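Local coordinates for putative peptidoglycan-binding/hydrolysing protein (Peptoclostridium difficile, PDB 5TV7) that probably binds peptidoglycan through its two putative peptidoglycan-binding regions, perhaps aiding cell-wall hydrolysis, and is seen here holding glutamine hydroxamate, at residues Ala164-Asp167 with Lys168-Arg171; Lys141-Asn144 with Ala145-Phe149; Tyr29-Tyr33 with Glu34-Gln38; Ile123-Leu127 with Leu128-Val132. All blocks are in the same frame, centred on the assembly; numbering follows the deposited sequence.

In the fold
Contacts 1, 2 and 4 lie within one putative peptidoglycan-binding domain and share a hydrophobic core, their centres 10 to 14 Å apart. Contact 1 packs on contact 2 through L169 CD2 and F149 CZ, 3.6 Å apart, and on contact 4 through W166 CZ3 and M124 CE at 3.4 Å. Contact 2 meets contact 4 where A145 CB lies 3.4 Å from V132 CG1. Glutamine hydroxamate is bound directly by contact 1; the side chains of V146 and L125 are about 7 and 11 Å from it. Contact 3, in the other putative peptidoglycan-binding region, touches none of them, its centre about 29 Å from that of contact 1.

Contact 1. Residues Ala164-Asp167 with Lys168-Arg171; sequences ATWD and KLGR. With HGA (glutamine hydroxamate), chain C.
D167 and R171, one helical turn apart, form a salt bridge in which a single N-H is shared by two oxygens. R171 NE donates to D167 OD1 at 3.0 Å and to D167 OD2 at 3.1 Å, reaching both from the syn side but about 30° out of the carboxylate plane. The carboxylate and guanidinium planes are turned 68° against each other, so this is not a flat two-pronged pairing. With chi1 of D167 at 178°, CG stands opposite the backbone N and carries the carboxylate across the end of the extended R171 chain, at NE. D167 OD1 is also bonded to Y86 OH, so two donors fix this oxygen. L169 runs side by side with T165: CD1 of L169 is 4.1 Å from T165 CG2, and L169 CG rests 3.3 Å from T165 O. K168 contributes mainly its backbone, K168 N donating to A164 O at 3.1 Å. The first turn of this helix holds the ligand carboxylate, with A164 N 3.1 Å from HGA OXT and T165 OG1 donating to HGA O at 2.7 Å; T165 N also binds HGA O, and the helix N-terminus probably stabilises the negative charge. Helix 163-173 packs against two others: W166 and L169 on helix 116-127, T165, K168 and L169 on F149 of helix 140-152, while D167 reaches strand 78-87 through Y86.

Contact 2. Residues Lys141-Asn144 with Ala145-Phe149; sequences KTYN and AVVSF
A chi1 of 173° on Y143 lays its ring along the helix beside V147, whose own chi1 of 168° leaves CG2 next to the backbone N and facing that ring. The result is a CH-pi contact: V147 CG2 is 3.9 Å from the centroid of the Y143 ring and 20° off its normal. The methyl is displaced toward the hydroxyl end, since its closest ring atom is Y143 CZ at 3.7 Å. The same V147 CG2 also lies 3.4 Å from Y143 O, so ring and carbonyl of one residue meet this methyl from neighbouring directions. In the backbone, V147 N donates to Y143 O at 3.0 Å in a nearly straight bond. All this belongs to the i to i+4 spacing of helix 140-152, one of three helices that pack together in this putative peptidoglycan-binding domain. On the next ridge, V146 CG2 meets T142 CG2 at 4.1 Å, the two side chains crossing at a slant, and V146 CG2 is pressed to 3.1 Å from T142 O. The hydroxyl of T142 is bonded to Q122 of helix 116-127, and V146 packs on L125 of that helix. A145 N donates to K141 O at 3.1 Å, while the A145 methyl turns to Y130 and V132. At the start of the segment, K141 NZ forms a salt bridge with E43, tying this helix to helix 38-46.

Contact 3. Residues Tyr29-Tyr33 with Glu34-Gln38; sequences YIYTY and ENAPQ
Y31 and P37 meet at about a right angle, with the proline CD poised over the centre of the tyrosine ring. P37 CD is 3.7 Å from the centroid of the Y31 ring and only 1° off its normal, a CH-pi contact with the carbon almost exactly above the ring centre. A36 packs at the base of the same side chain, Y31 CB lying 3.7 Å from A36 CB. T32 and N35 instead lie side by side and point the same way. At chi1 56° the hydroxyl of T32 sits between the backbone N and the carbonyl carbon, where T32 OG1 accepts N35 N at 3.2 Å and makes a weak bond to N35 OD1 at 2.8 Å. Y33 to N35 make a short helical turn after strand 26-32, leading to helix 38-46, for which P37 is the N-cap residue. T32 O takes two weak bonds within this turn, from N35 N at 3.0 Å and from A36 N at 2.7 Å. Beyond the segments, the hydroxyl of Y31 is bonded to E72, and Y33 makes a cation-pi contact with R41 of helix 38-46.

Contact 4. Residues Ile123-Leu127 with Leu128-Val132; sequences IMLTL and LGYNV
M124, a selenomethionine, and L128 open the contact through their backbones, with L128 N donating to M124 O at 3.2 Å in the last regular turn of the helix. L125 comes next and meets the returning chain with both its carbonyl and its side chain. L125 O accepts a bond from Y130 N at 3.0 Å, the donor lying 36° above the carbonyl plane, and a weak bond from L128 N. The same L125 O lies in the plane of the Y130 ring at its edge, 3.3 Å from Y130 CD2, while L125 CD2 packs on Y130 CD2 at 4.1 Å. T126 O accepts G129 N at 3.0 Å, the donor well above its carbonyl plane. Together the bonds from G129 N and Y130 N define a Schellman motif, with positive phi (103°) at G129, and the apolar L125-Y130 pair is the contact expected between the residues that flank such a cap. T126 also touches the returning chain: its CA points a C-H at Y130 O, 3.5 Å from T126 CA, and T126 OG1 lies 3.5 Å from V132 CG2. One water bridges T126 OG1, 2.6 Å from the water oxygen, to Y130 O, and a second joins T126 O to Y130 O; the T126 hydroxyl is also bonded to Q122 O. L127 faces away, packing on L26 and V84. Helix 116-127 thus lies against strands 26-32 and 78-87, with M124 and L128 on T173 of helix 163-173, while L128, Y130 and V132 touch helix 140-152 at F149, A145 and K152.

Contact 1. Residues Ala164-Asp167 with Lys168-Arg171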
loop_
_atom_site.group_PDB
_atom_site.type_symbol
_atom_site.label_atom_id
_atom_site.label_comp_id
_atom_site.label_asym_id
_atom_site.label_seq_id
_atom_site.Cartn_x
_atom_site.Cartn_y
_atom_site.Cartn_z
ATOM N N ALA A 164 2.246 16.831 1.720
ATOM C CA ALA A 164 0.860 17.129 1.339
ATOM C C ALA A 164 0.087 15.867 0.955
ATOM O O ALA A 164 -1.077 15.721 1.313
ATOM C CB ALA A 164 0.820 18.139 0.199
ATOM N N THR A 165 0.738 14.962 0.230
ATOM C CA THR A 165 0.074 13.737 -0.205
ATOM C C THR A 165 -0.152 12.785 0.986
ATOM O O THR A 165 -1.208 12.154 1.071
ATOM C CB THR A 165 0.846 13.062 -1.358
ATOM O OG1 THR A 165 0.892 13.966 -2.469
ATOM C CG2 THR A 165 0.158 11.762 -1.805
ATOM N N TRP A 166 0.815 12.715 1.913
ATOM C CA TRP A 166 0.645 11.880 3.115
ATOM C C TRP A 166 -0.514 12.386 3.925
ATOM O O TRP A 166 -1.314 11.603 4.415
ATOM C CB TRP A 166 1.854 11.916 4.025
ATOM C CG TRP A 166 3.040 11.127 3.612
ATOM C CD1 TRP A 166 4.295 11.608 3.392
ATOM C CD2 TRP A 166 3.105 9.716 3.410
ATOM N NE1 TRP A 166 5.145 10.576 3.084
ATOM C CE2 TRP A 166 4.439 9.403 3.084
ATOM C CE3 TRP A 166 2.168 8.680 3.480
ATOM C CZ2 TRP A 166 4.861 8.099 2.806
ATOM C CZ3 TRP A 166 2.592 7.376 3.221
ATOM C CH2 TRP A 166 3.924 7.102 2.883
ATOM N N ASP A 167 -0.598 13.706 4.063
ATOM C CA ASP A 167 -1.650 14.334 4.847
ATOM C C ASP A 167 -3.026 13.994 4.302
ATOM O O ASP A 167 -3.941 13.644 5.064
ATOM C CB ASP A 167 -1.450 15.847 4.851
ATOM C CG ASP A 167 -2.534 16.582 5.610
ATOM O OD1 ASP A 167 -2.598 16.477 6.855
ATOM O OD2 ASP A 167 -3.317 17.301 4.953
ATOM N N LYS A 168 -3.163 14.057 2.980
ATOM C CA LYS A 168 -4.447 13.790 2.345
ATOM C C LYS A 168 -4.795 12.305 2.486
ATOM O O LYS A 168 -5.915 11.960 2.822
ATOM C CB LYS A 168 -4.444 14.244 0.874
ATOM C CG LYS A 168 -5.828 14.355 0.257
ATOM C CD LYS A 168 -6.609 15.522 0.857
ATOM C CE LYS A 168 -8.067 15.467 0.453
ATOM N NZ LYS A 168 -8.928 16.377 1.270
ATOM N N LEU A 169 -3.823 11.429 2.260
ATOM C CA LEU A 169 -4.044 9.995 2.430
ATOM C C LEU A 169 -4.488 9.677 3.844
ATOM O O LEU A 169 -5.429 8.907 4.056
ATOM C CB LEU A 169 -2.756 9.211 2.126
ATOM C CG LEU A 169 -2.414 9.066 0.646
ATOM C CD1 LEU A 169 -1.000 8.530 0.484
ATOM C CD2 LEU A 169 -3.430 8.164 -0.034
ATOM N N GLY A 170 -3.796 10.276 4.809
ATOM C CA GLY A 170 -4.104 10.073 6.222
ATOM C C GLY A 170 -5.495 10.528 6.618
ATOM O O GLY A 170 -6.201 9.810 7.322
ATOM N N ARG A 171 -5.890 11.717 6.164
ATOM C CA ARG A 171 -7.213 12.262 6.505
ATOM C C ARG A 171 -8.351 11.438 5.920
ATOM O O ARG A 171 -9.389 11.297 6.548
ATOM C CB ARG A 171 -7.352 13.718 6.056
ATOM C CG ARG A 171 -6.511 14.665 6.877
ATOM C CD ARG A 171 -6.557 16.075 6.330
ATOM N NE ARG A 171 -5.608 16.929 7.044
ATOM C CZ ARG A 171 -5.857 17.583 8.182
ATOM N NH1 ARG A 171 -7.042 17.516 8.777
ATOM N NH2 ARG A 171 -4.900 18.325 8.729
HETATM N N HGA C . 4.231 15.671 -3.944
HETATM C CA HGA C . 4.918 16.178 -2.768
HETATM C CB HGA C . 5.517 17.550 -3.099
HETATM C CG HGA C . 6.806 17.858 -2.325
HETATM C CD HGA C . 7.990 17.043 -2.811
HETATM O OE1 HGA C . 8.565 16.301 -2.035
HETATM N NE2 HGA C . 8.355 17.174 -4.089
HETATM O OZ2 HGA C . 9.409 16.428 -4.617
HETATM C C HGA C . 3.950 16.245 -1.604
HETATM O O HGA C . 2.990 15.447 -1.593
HETATM O OXT HGA C . 4.137 17.067 -0.673
#

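Contact 2. Residues Lys141-Asn144 with Ala145-Phe149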
loop_
_atom_site.group_PDB
_atom_site.type_symbol
_atom_site.label_atom_id
_atom_site.label_comp_id
_atom_site.label_asym_id
_atom_site.label_seq_id
_atom_site.Cartn_x
_atom_site.Cartn_y
_atom_site.Cartn_z
ATOM N N LYS A 141 2.592 0.933 -11.145
ATOM C CA LYS A 141 1.216 0.930 -10.672
ATOM C C LYS A 141 1.011 1.887 -9.525
ATOM O O LYS A 141 -0.014 2.560 -9.478
ATOM C CB LYS A 141 0.743 -0.470 -10.294
ATOM C CG LYS A 141 0.565 -1.364 -11.510
ATOM C CD LYS A 141 -0.071 -2.700 -11.174
ATOM C CE LYS A 141 -1.488 -2.539 -10.625
ATOM N NZ LYS A 141 -2.190 -3.855 -10.514
ATOM N N THR A 142 1.995 1.955 -8.623
ATOM C CA THR A 142 1.947 2.875 -7.493
ATOM C C THR A 142 2.049 4.306 -8.007
ATOM O O THR A 142 1.334 5.178 -7.532
ATOM C CB THR A 142 3.070 2.621 -6.455
ATOM O OG1 THR A 142 2.999 1.266 -5.974
ATOM C CG2 THR A 142 2.924 3.564 -5.266
ATOM N N TYR A 143 2.939 4.536 -8.965
ATOM C CA TYR A 143 3.101 5.856 -9.557
ATOM C C TYR A 143 1.787 6.332 -10.158
ATOM O O TYR A 143 1.343 7.430 -9.850
ATOM C CB TYR A 143 4.216 5.866 -10.613
ATOM C CG TYR A 143 4.319 7.172 -11.384
ATOM C CD1 TYR A 143 5.061 8.244 -10.881
ATOM C CD2 TYR A 143 3.656 7.347 -12.597
ATOM C CE1 TYR A 143 5.153 9.443 -11.570
ATOM C CE2 TYR A 143 3.732 8.550 -13.291
ATOM C CZ TYR A 143 4.488 9.597 -12.774
ATOM O OH TYR A 143 4.589 10.804 -13.442
ATOM N N ASN A 144 1.152 5.489 -10.981
ATOM C CA ASN A 144 -0.121 5.853 -11.629
ATOM C C ASN A 144 -1.199 6.166 -10.612
ATOM O O ASN A 144 -1.946 7.126 -10.786
ATOM C CB ASN A 144 -0.614 4.748 -12.564
ATOM C CG ASN A 144 0.342 4.475 -13.717
ATOM O OD1 ASN A 144 1.149 5.321 -14.099
ATOM N ND2 ASN A 144 0.248 3.277 -14.276
ATOM N N ALA A 145 -1.250 5.379 -9.536
ATOM C CA ALA A 145 -2.235 5.571 -8.494
ATOM C C ALA A 145 -2.003 6.898 -7.776
ATOM O O ALA A 145 -2.950 7.652 -7.559
ATOM C CB ALA A 145 -2.208 4.413 -7.514
ATOM N N VAL A 146 -0.744 7.198 -7.457
ATOM C CA VAL A 146 -0.402 8.434 -6.776
ATOM C C VAL A 146 -0.774 9.644 -7.641
ATOM O O VAL A 146 -1.391 10.584 -7.148
ATOM C CB VAL A 146 1.083 8.461 -6.373
ATOM C CG1 VAL A 146 1.489 9.830 -5.864
ATOM C CG2 VAL A 146 1.366 7.398 -5.310
ATOM N N VAL A 147 -0.422 9.617 -8.921
ATOM C CA VAL A 147 -0.791 10.712 -9.854
ATOM C C VAL A 147 -2.316 10.875 -9.899
ATOM O O VAL A 147 -2.820 12.000 -9.792
ATOM C CB VAL A 147 -0.216 10.466 -11.268
ATOM C CG1 VAL A 147 -0.808 11.418 -12.314
ATOM C CG2 VAL A 147 1.308 10.569 -11.239
ATOM N N SER A 148 -3.043 9.759 -10.024
ATOM C CA SER A 148 -4.514 9.798 -10.069
ATOM C C SER A 148 -5.108 10.377 -8.790
ATOM O O SER A 148 -6.034 11.185 -8.830
ATOM C CB SER A 148 -5.095 8.397 -10.294
ATOM O OG SER A 148 -4.760 7.913 -11.573
ATOM N N PHE A 149 -4.588 9.909 -7.659
ATOM C CA PHE A 149 -5.001 10.385 -6.351
ATOM C C PHE A 149 -4.759 11.873 -6.231
ATOM O O PHE A 149 -5.627 12.619 -5.795
ATOM C CB PHE A 149 -4.255 9.623 -5.243
ATOM C CG PHE A 149 -4.484 10.174 -3.866
ATOM C CD1 PHE A 149 -5.623 9.848 -3.154
ATOM C CD2 PHE A 149 -3.544 11.006 -3.270
ATOM C CE1 PHE A 149 -5.831 10.347 -1.864
ATOM C CE2 PHE A 149 -3.741 11.502 -1.985
ATOM C CZ PHE A 149 -4.889 11.181 -1.287
#

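Contact 3. Residues Tyr29-Tyr33 with Glu34-Gln38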
loop_
_atom_site.group_PDB
_atom_site.type_symbol
_atom_site.label_atom_id
_atom_site.label_comp_id
_atom_site.label_asym_id
_atom_site.label_seq_id
_atom_site.Cartn_x
_atom_site.Cartn_y
_atom_site.Cartn_z
ATOM N N TYR A 29 -4.871 -11.476 2.829
ATOM C CA TYR A 29 -3.851 -12.443 3.217
ATOM C C TYR A 29 -2.440 -12.021 2.804
ATOM O O TYR A 29 -2.235 -11.463 1.720
ATOM C CB TYR A 29 -4.197 -13.814 2.621
ATOM C CG TYR A 29 -5.460 -14.386 3.219
ATOM C CD1 TYR A 29 -6.718 -14.033 2.724
ATOM C CD2 TYR A 29 -5.403 -15.248 4.312
ATOM C CE1 TYR A 29 -7.878 -14.539 3.291
ATOM C CE2 TYR A 29 -6.558 -15.759 4.888
ATOM C CZ TYR A 29 -7.791 -15.402 4.372
ATOM O OH TYR A 29 -8.932 -15.905 4.946
ATOM N N ILE A 30 -1.479 -12.283 3.687
ATOM C CA ILE A 30 -0.075 -12.003 3.433
ATOM C C ILE A 30 0.540 -13.282 2.902
ATOM O O ILE A 30 0.385 -14.349 3.495
ATOM C CB ILE A 30 0.691 -11.597 4.714
ATOM C CG1 ILE A 30 0.054 -10.363 5.363
ATOM C CG2 ILE A 30 2.162 -11.323 4.393
ATOM C CD1 ILE A 30 0.682 -9.987 6.696
ATOM N N TYR A 31 1.231 -13.165 1.776
ATOM C CA TYR A 31 1.910 -14.278 1.138
ATOM C C TYR A 31 3.363 -13.920 0.953
ATOM O O TYR A 31 3.726 -12.745 0.953
ATOM C CB TYR A 31 1.344 -14.510 -0.270
ATOM C CG TYR A 31 -0.081 -14.981 -0.320
ATOM C CD1 TYR A 31 -0.381 -16.340 -0.224
ATOM C CD2 TYR A 31 -1.135 -14.080 -0.484
ATOM C CE1 TYR A 31 -1.688 -16.789 -0.278
ATOM C CE2 TYR A 31 -2.446 -14.523 -0.538
ATOM C CZ TYR A 31 -2.715 -15.876 -0.430
ATOM O OH TYR A 31 -4.004 -16.336 -0.475
ATOM N N THR A 32 4.195 -14.940 0.810
ATOM C CA THR A 32 5.575 -14.740 0.437
ATOM C C THR A 32 5.517 -14.854 -1.085
ATOM O O THR A 32 4.578 -15.463 -1.628
ATOM C CB THR A 32 6.508 -15.818 1.008
ATOM O OG1 THR A 32 6.053 -17.105 0.589
ATOM C CG2 THR A 32 6.536 -15.757 2.535
ATOM N N TYR A 33 6.498 -14.272 -1.769
ATOM C CA TYR A 33 6.542 -14.323 -3.226
ATOM C C TYR A 33 6.451 -15.768 -3.744
ATOM O O TYR A 33 5.697 -16.045 -4.675
ATOM C CB TYR A 33 7.796 -13.608 -3.746
ATOM C CG TYR A 33 8.004 -13.683 -5.243
ATOM C CD1 TYR A 33 7.065 -13.154 -6.123
ATOM C CD2 TYR A 33 9.168 -14.240 -5.778
ATOM C CE1 TYR A 33 7.259 -13.208 -7.495
ATOM C CE2 TYR A 33 9.373 -14.302 -7.150
ATOM C CZ TYR A 33 8.419 -13.782 -8.004
ATOM O OH TYR A 33 8.624 -13.835 -9.362
ATOM N N GLU A 34 7.179 -16.687 -3.117
ATOM C CA GLU A 34 7.126 -18.087 -3.556
ATOM C C GLU A 34 5.767 -18.756 -3.281
ATOM O O GLU A 34 5.347 -19.620 -4.046
ATOM C CB GLU A 34 8.287 -18.913 -2.986
ATOM C CG GLU A 34 8.376 -18.991 -1.471
ATOM C CD GLU A 34 9.480 -19.927 -1.001
ATOM O OE1 GLU A 34 10.069 -20.650 -1.839
ATOM O OE2 GLU A 34 9.751 -19.954 0.218
ATOM N N ASN A 35 5.074 -18.342 -2.220
ATOM C CA ASN A 35 3.752 -18.920 -1.887
ATOM C C ASN A 35 2.569 -18.199 -2.528
ATOM O O ASN A 35 1.470 -18.751 -2.584
ATOM C CB ASN A 35 3.525 -18.928 -0.369
ATOM C CG ASN A 35 4.494 -19.827 0.372
ATOM O OD1 ASN A 35 4.886 -19.529 1.499
ATOM N ND2 ASN A 35 4.894 -20.925 -0.257
ATOM N N ALA A 36 2.787 -16.972 -2.996
ATOM C CA ALA A 36 1.698 -16.161 -3.550
ATOM C C ALA A 36 1.027 -16.781 -4.770
ATOM O O ALA A 36 1.660 -17.542 -5.504
ATOM C CB ALA A 36 2.200 -14.762 -3.901
ATOM N N PRO A 37 -0.271 -16.464 -4.984
ATOM C CA PRO A 37 -0.937 -16.950 -6.192
ATOM C C PRO A 37 -0.172 -16.442 -7.409
ATOM O O PRO A 37 0.423 -15.357 -7.353
ATOM C CB PRO A 37 -2.334 -16.320 -6.115
ATOM C CG PRO A 37 -2.547 -16.022 -4.671
ATOM C CD PRO A 37 -1.194 -15.718 -4.103
ATOM N N GLN A 38 -0.194 -17.205 -8.496
ATOM C CA GLN A 38 0.576 -16.855 -9.686
ATOM C C GLN A 38 0.268 -15.470 -10.258
ATOM O O GLN A 38 1.168 -14.785 -10.729
ATOM C CB GLN A 38 0.416 -17.920 -10.776
ATOM C CG GLN A 38 1.409 -17.762 -11.917
ATOM C CD GLN A 38 2.858 -17.808 -11.452
ATOM O OE1 GLN A 38 3.195 -18.508 -10.495
ATOM N NE2 GLN A 38 3.723 -17.067 -12.134
#

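Contact 4. Residues Ile123-Leu127 with Leu128-Val132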
loop_
_atom_site.group_PDB
_atom_site.type_symbol
_atom_site.label_atom_id
_atom_site.label_comp_id
_atom_site.label_asym_id
_atom_site.label_seq_id
_atom_site.Cartn_x
_atom_site.Cartn_y
_atom_site.Cartn_z
ATOM N N ILE A 123 -1.149 0.483 1.166
ATOM C CA ILE A 123 -2.293 0.097 1.945
ATOM C C ILE A 123 -3.357 1.193 1.891
ATOM O O ILE A 123 -4.504 0.907 1.619
ATOM C CB ILE A 123 -1.906 -0.236 3.386
ATOM C CG1 ILE A 123 -1.210 -1.601 3.395
ATOM C CG2 ILE A 123 -3.143 -0.262 4.273
ATOM C CD1 ILE A 123 -0.459 -1.907 4.661
HETATM N N MSE A 124 -2.955 2.433 2.101
HETATM C CA MSE A 124 -3.901 3.560 2.073
HETATM C C MSE A 124 -4.515 3.776 0.702
HETATM O O MSE A 124 -5.724 4.010 0.585
HETATM C CB MSE A 124 -3.183 4.809 2.582
HETATM C CG MSE A 124 -2.974 4.665 4.085
HETATM SE SE MSE A 124 -2.333 6.341 4.872
HETATM C CE MSE A 124 -0.527 6.271 4.170
ATOM N N LEU A 125 -3.701 3.690 -0.345
ATOM C CA LEU A 125 -4.203 3.846 -1.722
ATOM C C LEU A 125 -5.203 2.732 -2.033
ATOM O O LEU A 125 -6.269 2.983 -2.617
ATOM C CB LEU A 125 -3.058 3.841 -2.727
ATOM C CG LEU A 125 -2.149 5.058 -2.718
ATOM C CD1 LEU A 125 -0.855 4.766 -3.466
ATOM C CD2 LEU A 125 -2.858 6.258 -3.329
ATOM N N THR A 126 -4.888 1.514 -1.595
ATOM C CA THR A 126 -5.796 0.390 -1.810
ATOM C C THR A 126 -7.149 0.604 -1.093
ATOM O O THR A 126 -8.193 0.283 -1.661
ATOM C CB THR A 126 -5.152 -0.945 -1.426
ATOM O OG1 THR A 126 -3.942 -1.108 -2.177
ATOM C CG2 THR A 126 -6.079 -2.090 -1.735
ATOM N N LEU A 127 -7.131 1.166 0.123
ATOM C CA LEU A 127 -8.380 1.484 0.842
ATOM C C LEU A 127 -9.253 2.483 0.090
ATOM O O LEU A 127 -10.471 2.445 0.212
ATOM C CB LEU A 127 -8.106 2.058 2.232
ATOM C CG LEU A 127 -7.790 1.086 3.351
ATOM C CD1 LEU A 127 -7.292 1.845 4.570
ATOM C CD2 LEU A 127 -9.034 0.266 3.684
ATOM N N LEU A 128 -8.625 3.384 -0.653
ATOM C CA LEU A 128 -9.345 4.396 -1.426
ATOM C C LEU A 128 -9.773 3.911 -2.795
ATOM O O LEU A 128 -10.331 4.684 -3.578
ATOM C CB LEU A 128 -8.508 5.656 -1.552
ATOM C CG LEU A 128 -8.214 6.317 -0.212
ATOM C CD1 LEU A 128 -7.350 7.542 -0.440
ATOM C CD2 LEU A 128 -9.504 6.689 0.513
ATOM N N GLY A 129 -9.480 2.640 -3.083
ATOM C CA GLY A 129 -9.886 1.986 -4.306
ATOM C C GLY A 129 -8.839 1.799 -5.384
ATOM O O GLY A 129 -9.125 1.151 -6.387
ATOM N N TYR A 130 -7.636 2.349 -5.200
ATOM C CA TYR A 130 -6.599 2.247 -6.235
ATOM C C TYR A 130 -6.064 0.830 -6.337
ATOM O O TYR A 130 -5.963 0.095 -5.337
ATOM C CB TYR A 130 -5.477 3.280 -6.018
ATOM C CG TYR A 130 -6.034 4.679 -6.102
ATOM C CD1 TYR A 130 -6.186 5.324 -7.338
ATOM C CD2 TYR A 130 -6.515 5.319 -4.965
ATOM C CE1 TYR A 130 -6.757 6.586 -7.421
ATOM C CE2 TYR A 130 -7.090 6.578 -5.042
ATOM C CZ TYR A 130 -7.209 7.199 -6.270
ATOM O OH TYR A 130 -7.794 8.431 -6.316
ATOM N N ASN A 131 -5.744 0.453 -7.562
ATOM C CA ASN A 131 -5.224 -0.841 -7.848
ATOM C C ASN A 131 -3.696 -0.733 -7.926
ATOM O O ASN A 131 -3.132 -0.243 -8.904
ATOM C CB ASN A 131 -5.849 -1.337 -9.144
ATOM C CG ASN A 131 -5.547 -2.784 -9.422
ATOM O OD1 ASN A 131 -4.556 -3.326 -8.954
ATOM N ND2 ASN A 131 -6.394 -3.412 -10.213
ATOM N N VAL A 132 -3.050 -1.115 -6.833
ATOM C CA VAL A 132 -1.600 -1.152 -6.737
ATOM C C VAL A 132 -1.335 -2.464 -6.037
ATOM O O VAL A 132 -2.183 -2.944 -5.283
ATOM C CB VAL A 132 -1.007 -0.011 -5.875
ATOM C CG1 VAL A 132 -1.493 1.336 -6.349
ATOM C CG2 VAL A 132 -1.354 -0.169 -4.397
HETATM O O HOH W 1 -4.370 -2.271 -4.470
HETATM O O HOH W 2 -8.493 -1.226 -4.240
#